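Local coordinates for protein ATP-dependent protease subunit HslV (Trypanosoma brucei brucei, PDB 4HNZ) that cleaves unfolded protein substrates as the threonine-protease core of the mitochondrial HslVU complex, which takes part in mitochondrial DNA replication by controlling the level of the helicase PIF2, at residues S5-G9 / D10-L14; A51-I54 / S55-K59; A74-E77 / L78-W82; A149-A152 / M153-T157. All blocks are in the same frame, centred on the assembly; numbering follows the deposited sequence.

Interaction 1. Residues S5-G9 / D10-L14; sequences SVRKG and DTVVL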
loop_
_atom_site.group_PDB
_atom_site.type_symbol
_atom_site.label_atom_id
_atom_site.label_comp_id
_atom_site.label_asym_id
_atom_site.label_seq_id
_atom_site.Cartn_x
_atom_site.Cartn_y
_atom_site.Cartn_z
ATOM N N SER A 5 -35.638 7.430 11.900
ATOM C CA SER A 5 -36.846 8.263 11.937
ATOM C C SER A 5 -37.943 7.574 11.134
ATOM O O SER A 5 -37.717 7.144 10.015
ATOM C CB SER A 5 -36.562 9.633 11.311
ATOM O OG SER A 5 -37.740 10.433 11.273
ATOM N N VAL A 6 -39.144 7.501 11.696
ATOM C CA VAL A 6 -40.309 6.990 11.003
ATOM C C VAL A 6 -41.488 7.974 11.119
ATOM O O VAL A 6 -41.824 8.393 12.213
ATOM C CB VAL A 6 -40.784 5.684 11.656
ATOM C CG1 VAL A 6 -41.965 5.118 10.922
ATOM C CG2 VAL A 6 -39.635 4.673 11.710
ATOM N N ARG A 7 -42.051 8.351 9.989
ATOM C CA ARG A 7 -43.216 9.169 9.936
ATOM C C ARG A 7 -44.343 8.269 9.456
ATOM O O ARG A 7 -44.258 7.698 8.382
ATOM C CB ARG A 7 -43.009 10.349 8.956
ATOM C CG ARG A 7 -44.231 11.237 8.757
ATOM C CD ARG A 7 -43.946 12.466 7.857
ATOM N NE ARG A 7 -43.183 13.485 8.582
ATOM C CZ ARG A 7 -41.859 13.660 8.508
ATOM N NH1 ARG A 7 -41.117 12.907 7.695
ATOM N NH2 ARG A 7 -41.248 14.593 9.266
ATOM N N LYS A 8 -45.398 8.179 10.240
ATOM C CA LYS A 8 -46.620 7.530 9.804
ATOM C C LYS A 8 -47.851 8.262 10.371
ATOM O O LYS A 8 -47.962 8.460 11.582
ATOM C CB LYS A 8 -46.665 6.061 10.230
ATOM C CG LYS A 8 -47.918 5.310 9.765
ATOM C CD LYS A 8 -47.888 3.869 10.240
ATOM C CE LYS A 8 -48.982 2.998 9.643
ATOM N NZ LYS A 8 -48.651 1.526 9.777
ATOM N N GLY A 9 -48.791 8.613 9.475
ATOM C CA GLY A 9 -49.924 9.452 9.837
ATOM C C GLY A 9 -49.388 10.798 10.288
ATOM O O GLY A 9 -48.474 11.376 9.672
ATOM N N ASP A 10 -49.921 11.294 11.395
ATOM C CA ASP A 10 -49.529 12.623 11.887
ATOM C C ASP A 10 -48.432 12.580 12.957
ATOM O O ASP A 10 -48.233 13.587 13.657
ATOM C CB ASP A 10 -50.757 13.382 12.400
ATOM C CG ASP A 10 -51.712 13.733 11.285
ATOM O OD1 ASP A 10 -51.224 14.137 10.200
ATOM O OD2 ASP A 10 -52.934 13.569 11.484
ATOM N N THR A 11 -47.694 11.456 13.034
ATOM C CA THR A 11 -46.654 11.303 14.017
ATOM C C THR A 11 -45.356 11.036 13.309
ATOM O O THR A 11 -45.300 10.286 12.352
ATOM C CB THR A 11 -46.960 10.157 14.977
ATOM O OG1 THR A 11 -48.213 10.397 15.623
ATOM C CG2 THR A 11 -45.897 10.060 16.038
ATOM N N VAL A 12 -44.298 11.688 13.775
ATOM C CA VAL A 12 -42.949 11.306 13.381
ATOM C C VAL A 12 -42.142 11.021 14.657
ATOM O O VAL A 12 -42.231 11.767 15.644
ATOM C CB VAL A 12 -42.266 12.369 12.469
ATOM C CG1 VAL A 12 -42.073 13.699 13.188
ATOM C CG2 VAL A 12 -40.950 11.866 11.961
ATOM N N VAL A 13 -41.373 9.952 14.637
ATOM C CA VAL A 13 -40.522 9.659 15.765
ATOM C C VAL A 13 -39.085 9.603 15.284
ATOM O O VAL A 13 -38.810 9.382 14.107
ATOM C CB VAL A 13 -40.914 8.340 16.476
ATOM C CG1 VAL A 13 -42.384 8.357 16.910
ATOM C CG2 VAL A 13 -40.662 7.150 15.566
ATOM N N LEU A 14 -38.179 9.870 16.215
ATOM C CA LEU A 14 -36.754 9.854 15.998
ATOM C C LEU A 14 -36.151 9.128 17.160
ATOM O O LEU A 14 -36.389 9.461 18.304
ATOM C CB LEU A 14 -36.209 11.285 15.908
ATOM C CG LEU A 14 -34.716 11.395 15.612
ATOM C CD1 LEU A 14 -34.406 10.934 14.204
ATOM C CD2 LEU A 14 -34.202 12.842 15.773
#
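Val6 and Val13 pair across the tight half of this hairpin, where strand 5-8 runs antiparallel to strand 11-14 with axes 4.7 Å apart. They form a hydrogen-bonded pair: Val13 N gives a fairly straight bond to Val6 O at 2.9 Å, and Val6 N returns one to Val13 O at 3.1 Å. Val6 CB meets Val13 CG2 at 4.2 Å on the face that packs against helix 145-159. On the reverse face Ser5, Arg7, Val12 and Leu14 line up, with Ser5 and Leu14 buried against strand 93-98. With chi1 at 63°, Val12 swings CG2 away from its backbone nitrogen, between two partners on the opposite strand. CG2 comes within 3.6 Å of Ser5 OG and lies 3.8 Å above the Arg7 guanidinium plane, displaced toward the rim of that group. The guanidinium bonds to Thr103 OG1 and Ala100 O, which fix its orientation over the valine. Toward the turn the contact loosens into solvent. Lys8 N still bonds to Thr11 O at 3.0 Å, but the return bond from Thr11 N to Lys8 O is weak at 3.3 Å, and Gly9 and Asp10 are exposed. Gly9 has a positive phi of 62°, as the second position of the turn requires. The result is a beta hairpin with a two-residue loop and type II' turn, joining neighbouring strands of one sheet in the Ntn-hydrolase sandwich of a proteasome-type beta subunit.

Interaction 2. Residues A51-I54 / S55-K59; sequences ADAI and SLMEK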
loop_
_atom_site.group_PDB
_atom_site.type_symbol
_atom_site.label_atom_id
_atom_site.label_comp_id
_atom_site.label_asym_id
_atom_site.label_seq_id
_atom_site.Cartn_x
_atom_site.Cartn_y
_atom_site.Cartn_z
ATOM N N ALA A 51 -18.116 16.341 19.559
ATOM C CA ALA A 51 -17.644 17.633 19.053
ATOM C C ALA A 51 -17.964 17.844 17.583
ATOM O O ALA A 51 -18.332 18.938 17.179
ATOM C CB ALA A 51 -16.155 17.764 19.297
ATOM N N ASP A 52 -17.814 16.792 16.776
ATOM C CA ASP A 52 -18.046 16.913 15.330
ATOM C C ASP A 52 -19.492 17.228 15.108
ATOM O O ASP A 52 -19.823 18.142 14.389
ATOM C CB ASP A 52 -17.664 15.644 14.571
ATOM C CG ASP A 52 -16.178 15.484 14.434
ATOM O OD1 ASP A 52 -15.401 15.956 15.322
ATOM O OD2 ASP A 52 -15.758 14.845 13.451
ATOM N N ALA A 53 -20.357 16.495 15.786
ATOM C CA ALA A 53 -21.779 16.629 15.568
ATOM C C ALA A 53 -22.309 17.933 16.054
ATOM O O ALA A 53 -23.136 18.556 15.406
ATOM C CB ALA A 53 -22.531 15.465 16.226
ATOM N N ILE A 54 -21.844 18.356 17.204
ATOM C CA ILE A 54 -22.273 19.617 17.776
ATOM C C ILE A 54 -21.828 20.799 16.947
ATOM O O ILE A 54 -22.576 21.774 16.793
ATOM C CB ILE A 54 -21.829 19.734 19.252
ATOM C CG1 ILE A 54 -22.709 18.786 20.094
ATOM C CG2 ILE A 54 -21.958 21.157 19.775
ATOM C CD1 ILE A 54 -22.375 18.770 21.580
ATOM N N SER A 55 -20.625 20.739 16.418
ATOM C CA SER A 55 -20.173 21.807 15.575
ATOM C C SER A 55 -21.116 21.917 14.381
ATOM O O SER A 55 -21.420 23.039 13.945
ATOM C CB SER A 55 -18.731 21.565 15.124
ATOM O OG SER A 55 -17.821 21.558 16.208
ATOM N N LEU A 56 -21.525 20.775 13.805
ATOM C CA LEU A 56 -22.388 20.828 12.628
ATOM C C LEU A 56 -23.803 21.218 12.982
ATOM O O LEU A 56 -24.449 21.949 12.230
ATOM C CB LEU A 56 -22.396 19.518 11.885
ATOM C CG LEU A 56 -21.060 19.248 11.215
ATOM C CD1 LEU A 56 -20.934 17.755 10.974
ATOM C CD2 LEU A 56 -20.903 20.009 9.917
ATOM N N MET A 57 -24.278 20.799 14.152
ATOM C CA MET A 57 -25.562 21.272 14.659
ATOM C C MET A 57 -25.595 22.791 14.813
ATOM O O MET A 57 -26.585 23.419 14.445
ATOM C CB MET A 57 -25.939 20.590 15.959
ATOM C CG MET A 57 -26.324 19.163 15.668
ATOM S SD MET A 57 -26.957 18.136 17.003
ATOM C CE MET A 57 -25.433 17.513 17.765
ATOM N N GLU A 58 -24.520 23.376 15.309
ATOM C CA GLU A 58 -24.488 24.828 15.460
ATOM C C GLU A 58 -24.540 25.531 14.123
ATOM O O GLU A 58 -25.228 26.526 13.989
ATOM C CB GLU A 58 -23.273 25.250 16.234
ATOM C CG GLU A 58 -23.401 24.854 17.692
ATOM C CD GLU A 58 -22.147 25.151 18.502
ATOM O OE1 GLU A 58 -21.131 25.649 17.930
ATOM O OE2 GLU A 58 -22.194 24.908 19.733
ATOM N N LYS A 59 -23.847 24.993 13.119
ATOM C CA LYS A 59 -23.944 25.575 11.777
ATOM C C LYS A 59 -25.353 25.391 11.187
ATOM O O LYS A 59 -25.859 26.305 10.552
ATOM C CB LYS A 59 -22.913 25.008 10.825
ATOM C CG LYS A 59 -21.474 25.167 11.293
ATOM C CD LYS A 59 -20.952 26.601 11.320
ATOM C CE LYS A 59 -19.560 26.607 11.966
ATOM N NZ LYS A 59 -18.946 27.957 12.002
#
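This is an intrahelical contact, made one turn apart near the N-terminal end of helix 50-66, on the helical layer that covers one sheet of the sandwich. Successive i to i+4 backbone bonds carry it, from Ser55 N to Ala51 O through Glu58 N to Ile54 O. Ala51 O is gripped twice, because Ser55 OG also donates to it at 2.8 Å. The hydroxyl and the amide reach this oxygen from opposite faces of its carbonyl plane. With chi1 at -64°, Ser55 OG sits beside its own backbone nitrogen and turns back along the helix to Ala51 O, which satisfies a buried hydroxyl. Met57 bends at chi3 (-85°) and folds its methyl back over the preceding turn: CE lies 3.9 Å from Ala53 CB and 3.8 Å from Ile54 CG1. The extended Glu58 chain crosses Ile54 at a slant, its OE2 3.8 Å from Ile54 CG2, while the carboxylate forms a salt bridge with Lys80 of a neighbouring subunit. Asp52 bonds to the backbone of Glu92 and pairs with Arg83 of that same neighbour. Within the chain, Ala53 and Met57 pack on strand 42-48, Leu56 and Lys59 on helix 71-84, and the Ile54-Ser55 side faces the adjoining subunit.

Interaction 3. Residues A74-E77 / L78-W82; sequences AAVE and LAKEW
Two bends bring Glu77 and Lys80 together: Glu77 turns at chi2 (-63°) and Lys80 at chi3 (60°), so that the two chains run side by side in the same direction and their charged ends meet. Lys80 NZ lies 3.1 Å from Glu77 OE2 and approaches it on the syn side, 30° out of the carboxylate plane. A second, weak bond reaches Glu77 OE1 at 3.2 Å, so the ammonium group bridges both oxygens of the carboxylate. The aliphatic part of Lys80 slants across Val76 of the preceding turn, with CG 3.5 Å from Val76 O and CD 4.1 Å from Val76 CG1. The helix backbone here is regular. Leu78 N bonds to Ala74 O at 2.8 Å, and the straightest bond of the series, from Lys80 N to Val76 O, is 3.0 Å. The buried side of helix 71-84 lies over strand 103-107, which Ala75 and Leu78 touch, while Ala74 and Glu77 meet Lys63 of helix 50-66. Lys80 has another acidic partner, Glu58 of an adjacent subunit, and Ala79 packs on Ala51 of that subunit. The i to i+3 pair is thus part of an ionic network across a subunit boundary: two carboxylates around one ammonium group would be expected to stabilise its positive charge, and Glu77 probably helps to hold the lysine in position for the intersubunit bridge.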
loop_
_atom_site.group_PDB
_atom_site.type_symbol
_atom_site.label_atom_id
_atom_site.label_comp_id
_atom_site.label_asym_id
_atom_site.label_seq_id
_atom_site.Cartn_x
_atom_site.Cartn_y
_atom_site.Cartn_z
ATOM N N ALA A 74 -32.385 25.156 4.519
ATOM C CA ALA A 74 -31.374 25.221 5.550
ATOM C C ALA A 74 -30.388 24.012 5.483
ATOM O O ALA A 74 -29.193 24.160 5.584
ATOM C CB ALA A 74 -32.029 25.311 6.926
ATOM N N ALA A 75 -30.949 22.833 5.340
ATOM C CA ALA A 75 -30.179 21.640 5.215
ATOM C C ALA A 75 -29.241 21.720 4.013
ATOM O O ALA A 75 -28.068 21.422 4.142
ATOM C CB ALA A 75 -31.093 20.417 5.111
ATOM N N VAL A 76 -29.766 22.091 2.856
ATOM C CA VAL A 76 -28.962 22.195 1.673
ATOM C C VAL A 76 -27.882 23.247 1.853
ATOM O O VAL A 76 -26.737 23.018 1.459
ATOM C CB VAL A 76 -29.816 22.513 0.452
ATOM C CG1 VAL A 76 -28.941 22.835 -0.745
ATOM C CG2 VAL A 76 -30.671 21.312 0.135
ATOM N N GLU A 77 -28.202 24.370 2.473
ATOM C CA GLU A 77 -27.162 25.404 2.693
ATOM C C GLU A 77 -26.098 24.892 3.636
ATOM O O GLU A 77 -24.915 25.166 3.451
ATOM C CB GLU A 77 -27.746 26.672 3.250
ATOM C CG GLU A 77 -28.618 27.416 2.251
ATOM C CD GLU A 77 -27.852 27.886 1.028
ATOM O OE1 GLU A 77 -26.654 28.247 1.127
ATOM O OE2 GLU A 77 -28.460 27.854 -0.059
ATOM N N LEU A 78 -26.519 24.141 4.642
ATOM C CA LEU A 78 -25.563 23.521 5.550
ATOM C C LEU A 78 -24.622 22.569 4.794
ATOM O O LEU A 78 -23.427 22.649 4.926
ATOM C CB LEU A 78 -26.255 22.730 6.640
ATOM C CG LEU A 78 -25.206 21.962 7.443
ATOM C CD1 LEU A 78 -24.495 22.853 8.417
ATOM C CD2 LEU A 78 -25.829 20.789 8.174
ATOM N N ALA A 79 -25.199 21.695 3.986
ATOM C CA ALA A 79 -24.410 20.737 3.268
ATOM C C ALA A 79 -23.416 21.424 2.352
ATOM O O ALA A 79 -22.263 21.003 2.285
ATOM C CB ALA A 79 -25.300 19.787 2.495
ATOM N N LYS A 80 -23.839 22.456 1.643
ATOM C CA LYS A 80 -22.917 23.245 0.802
ATOM C C LYS A 80 -21.755 23.799 1.574
ATOM O O LYS A 80 -20.621 23.767 1.115
ATOM C CB LYS A 80 -23.630 24.408 0.129
ATOM C CG LYS A 80 -24.440 23.965 -1.046
ATOM C CD LYS A 80 -25.520 24.942 -1.431
ATOM C CE LYS A 80 -24.934 26.303 -1.809
ATOM N NZ LYS A 80 -26.070 27.259 -1.873
ATOM N N GLU A 81 -22.033 24.350 2.743
ATOM C CA GLU A 81 -20.987 24.957 3.559
ATOM C C GLU A 81 -20.033 23.881 4.089
ATOM O O GLU A 81 -18.828 24.046 4.143
ATOM C CB GLU A 81 -21.643 25.703 4.743
ATOM C CG GLU A 81 -20.689 26.589 5.545
ATOM C CD GLU A 81 -21.314 27.217 6.809
ATOM O OE1 GLU A 81 -22.501 26.957 7.151
ATOM O OE2 GLU A 81 -20.571 27.929 7.524
ATOM N N TRP A 82 -20.624 22.801 4.542
ATOM C CA TRP A 82 -19.896 21.683 5.046
ATOM C C TRP A 82 -18.900 21.170 3.991
ATOM O O TRP A 82 -17.763 20.883 4.303
ATOM C CB TRP A 82 -20.902 20.576 5.396
ATOM C CG TRP A 82 -20.370 19.371 6.125
ATOM C CD1 TRP A 82 -19.100 19.043 6.353
ATOM C CD2 TRP A 82 -21.166 18.291 6.623
ATOM N NE1 TRP A 82 -19.046 17.862 7.045
ATOM C CE2 TRP A 82 -20.302 17.374 7.207
ATOM C CE3 TRP A 82 -22.540 18.054 6.676
ATOM C CZ2 TRP A 82 -20.745 16.232 7.806
ATOM C CZ3 TRP A 82 -22.995 16.905 7.272
ATOM C CH2 TRP A 82 -22.106 16.009 7.833
#

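Interaction 4. Residues A149-A152 / M153-T157; sequences ARKA and MRIAT. With MG (magnesium ion), chain M.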
loop_
_atom_site.group_PDB
_atom_site.type_symbol
_atom_site.label_atom_id
_atom_site.label_comp_id
_atom_site.label_asym_id
_atom_site.label_seq_id
_atom_site.Cartn_x
_atom_site.Cartn_y
_atom_site.Cartn_z
ATOM N N ALA A 149 -40.745 1.947 14.913
ATOM C CA ALA A 149 -39.402 2.379 15.238
ATOM C C ALA A 149 -38.748 1.527 16.320
ATOM O O ALA A 149 -37.588 1.154 16.172
ATOM C CB ALA A 149 -39.375 3.850 15.640
ATOM N N ARG A 150 -39.473 1.190 17.364
ATOM C CA ARG A 150 -38.906 0.376 18.462
ATOM C C ARG A 150 -38.536 -1.001 18.024
ATOM O O ARG A 150 -37.504 -1.524 18.378
ATOM C CB ARG A 150 -39.885 0.254 19.625
ATOM C CG ARG A 150 -39.966 1.532 20.443
ATOM C CD ARG A 150 -40.942 1.439 21.631
ATOM N NE ARG A 150 -40.948 2.698 22.380
ATOM C CZ ARG A 150 -39.930 3.157 23.130
ATOM N NH1 ARG A 150 -40.046 4.312 23.760
ATOM N NH2 ARG A 150 -38.808 2.459 23.283
ATOM N N LYS A 151 -39.401 -1.596 17.233
ATOM C CA LYS A 151 -39.149 -2.917 16.723
ATOM C C LYS A 151 -37.919 -2.884 15.787
ATOM O O LYS A 151 -37.081 -3.776 15.819
ATOM C CB LYS A 151 -40.400 -3.386 15.982
ATOM C CG LYS A 151 -41.005 -4.692 16.460
ATOM C CD LYS A 151 -40.428 -5.867 15.688
ATOM C CE LYS A 151 -41.211 -7.153 15.932
ATOM N NZ LYS A 151 -42.434 -7.224 15.040
ATOM N N ALA A 152 -37.869 -1.879 14.915
ATOM C CA ALA A 152 -36.811 -1.769 13.962
ATOM C C ALA A 152 -35.481 -1.527 14.650
ATOM O O ALA A 152 -34.490 -2.114 14.269
ATOM C CB ALA A 152 -37.108 -0.704 12.962
ATOM N N MET A 153 -35.482 -0.751 15.714
ATOM C CA MET A 153 -34.272 -0.563 16.502
ATOM C C MET A 153 -33.815 -1.797 17.223
ATOM O O MET A 153 -32.594 -2.010 17.350
ATOM C CB MET A 153 -34.439 0.539 17.544
ATOM C CG MET A 153 -34.611 1.924 16.997
ATOM S SD MET A 153 -33.139 2.612 16.206
ATOM C CE MET A 153 -32.133 3.017 17.635
ATOM N N ARG A 154 -34.722 -2.568 17.781
ATOM C CA ARG A 154 -34.314 -3.810 18.458
ATOM C C ARG A 154 -33.623 -4.705 17.452
ATOM O O ARG A 154 -32.571 -5.262 17.730
ATOM C CB ARG A 154 -35.490 -4.566 19.101
ATOM C CG ARG A 154 -35.136 -5.949 19.724
ATOM C CD ARG A 154 -34.497 -5.890 21.139
ATOM N NE ARG A 154 -35.094 -4.926 22.136
ATOM C CZ ARG A 154 -36.404 -4.879 22.567
ATOM N NH1 ARG A 154 -37.323 -5.716 22.062
ATOM N NH2 ARG A 154 -36.832 -3.979 23.503
ATOM N N ILE A 155 -34.191 -4.797 16.264
ATOM C CA ILE A 155 -33.632 -5.629 15.230
ATOM C C ILE A 155 -32.306 -5.114 14.706
ATOM O O ILE A 155 -31.321 -5.906 14.619
ATOM C CB ILE A 155 -34.631 -5.815 14.057
ATOM C CG1 ILE A 155 -35.778 -6.696 14.561
ATOM C CG2 ILE A 155 -33.962 -6.449 12.844
ATOM C CD1 ILE A 155 -36.984 -6.627 13.690
ATOM N N ALA A 156 -32.225 -3.829 14.418
ATOM C CA ALA A 156 -31.013 -3.277 13.855
ATOM C C ALA A 156 -29.888 -3.346 14.847
ATOM O O ALA A 156 -28.750 -3.674 14.495
ATOM C CB ALA A 156 -31.235 -1.853 13.397
ATOM N N THR A 157 -30.165 -2.977 16.087
ATOM C CA THR A 157 -29.102 -2.905 17.105
ATOM C C THR A 157 -28.647 -4.259 17.596
ATOM O O THR A 157 -27.489 -4.402 18.026
ATOM C CB THR A 157 -29.461 -1.982 18.285
ATOM O OG1 THR A 157 -30.588 -2.468 19.014
ATOM C CG2 THR A 157 -29.753 -0.533 17.778
HETATM MG MG MG M . -25.430 -4.432 19.067
HETATM O O HOH W 1 -23.319 -4.261 20.572
#
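From Ala149 to Thr157 the backbone forms regular alpha-helix, with i to i+4 bonds from Met153 N to Ala149 O (2.9 Å) through Ala156 N to Ala152 O (2.8 Å). Side chains lean back on the carbonyls of the preceding turn: Met153 CG comes 3.2 Å from Ala149 O, and Ile155 CG1 lies 3.4 Å from Lys151 O. Ile155 CD1 also reaches Lys151 CD at 4.1 Å, the two chains crossing at an angle. Lys151 is bent at chi2 and chi4, and its NZ bonds to Ala136 O of a neighbouring subunit, whose Arg135 packs on Ile155. Farther along, Met153 O accepts two bonds, from Thr157 N and from Thr157 OG1, the latter at 2.6 Å; the donors approach from opposite faces of the carbonyl plane. A chi1 of 64° turns the buried hydroxyl back to this acceptor. Thr157 O points onward and binds the magnesium ion at 2.3 Å, which is also bound by the carbonyl oxygens of Asp160 and Ser163 and by a water. The two arginines lie on the exposed side, where Arg150 forms a salt bridge with Glu146. On the buried side Ala149 and Met153 rest on strands 3-8 and 11-22, Met153 and Thr157 touch Trp167 of strand 167-172, and Ala152 and Ala156 fit against helix 127-137.

Overall arrangement
The four contacts sample both helical layers and one sheet of the sandwich. Interactions 1 and 4 meet, Ala149 CB lying 3.5 Å from Val13 CG2, where helix 145-159 covers the hairpin. Interactions 2 and 3 meet where helices 50-66 and 71-84 pack together: Leu56 CD1 packs 3.5 Å from Trp82 CZ2, and Lys59 CB 3.6 Å from Leu78 CD1. Interactions 2 and 4 stand on opposite sides of the chain centre, about 26 Å between centres. The side chains of Ala53 and Met153 are about 9 and 8 Å from that of Thr1, the probable nucleophile. Interactions 2 and 3 reach a subunit boundary, interaction 3 away from both sites; interaction 4 leads into the magnesium site.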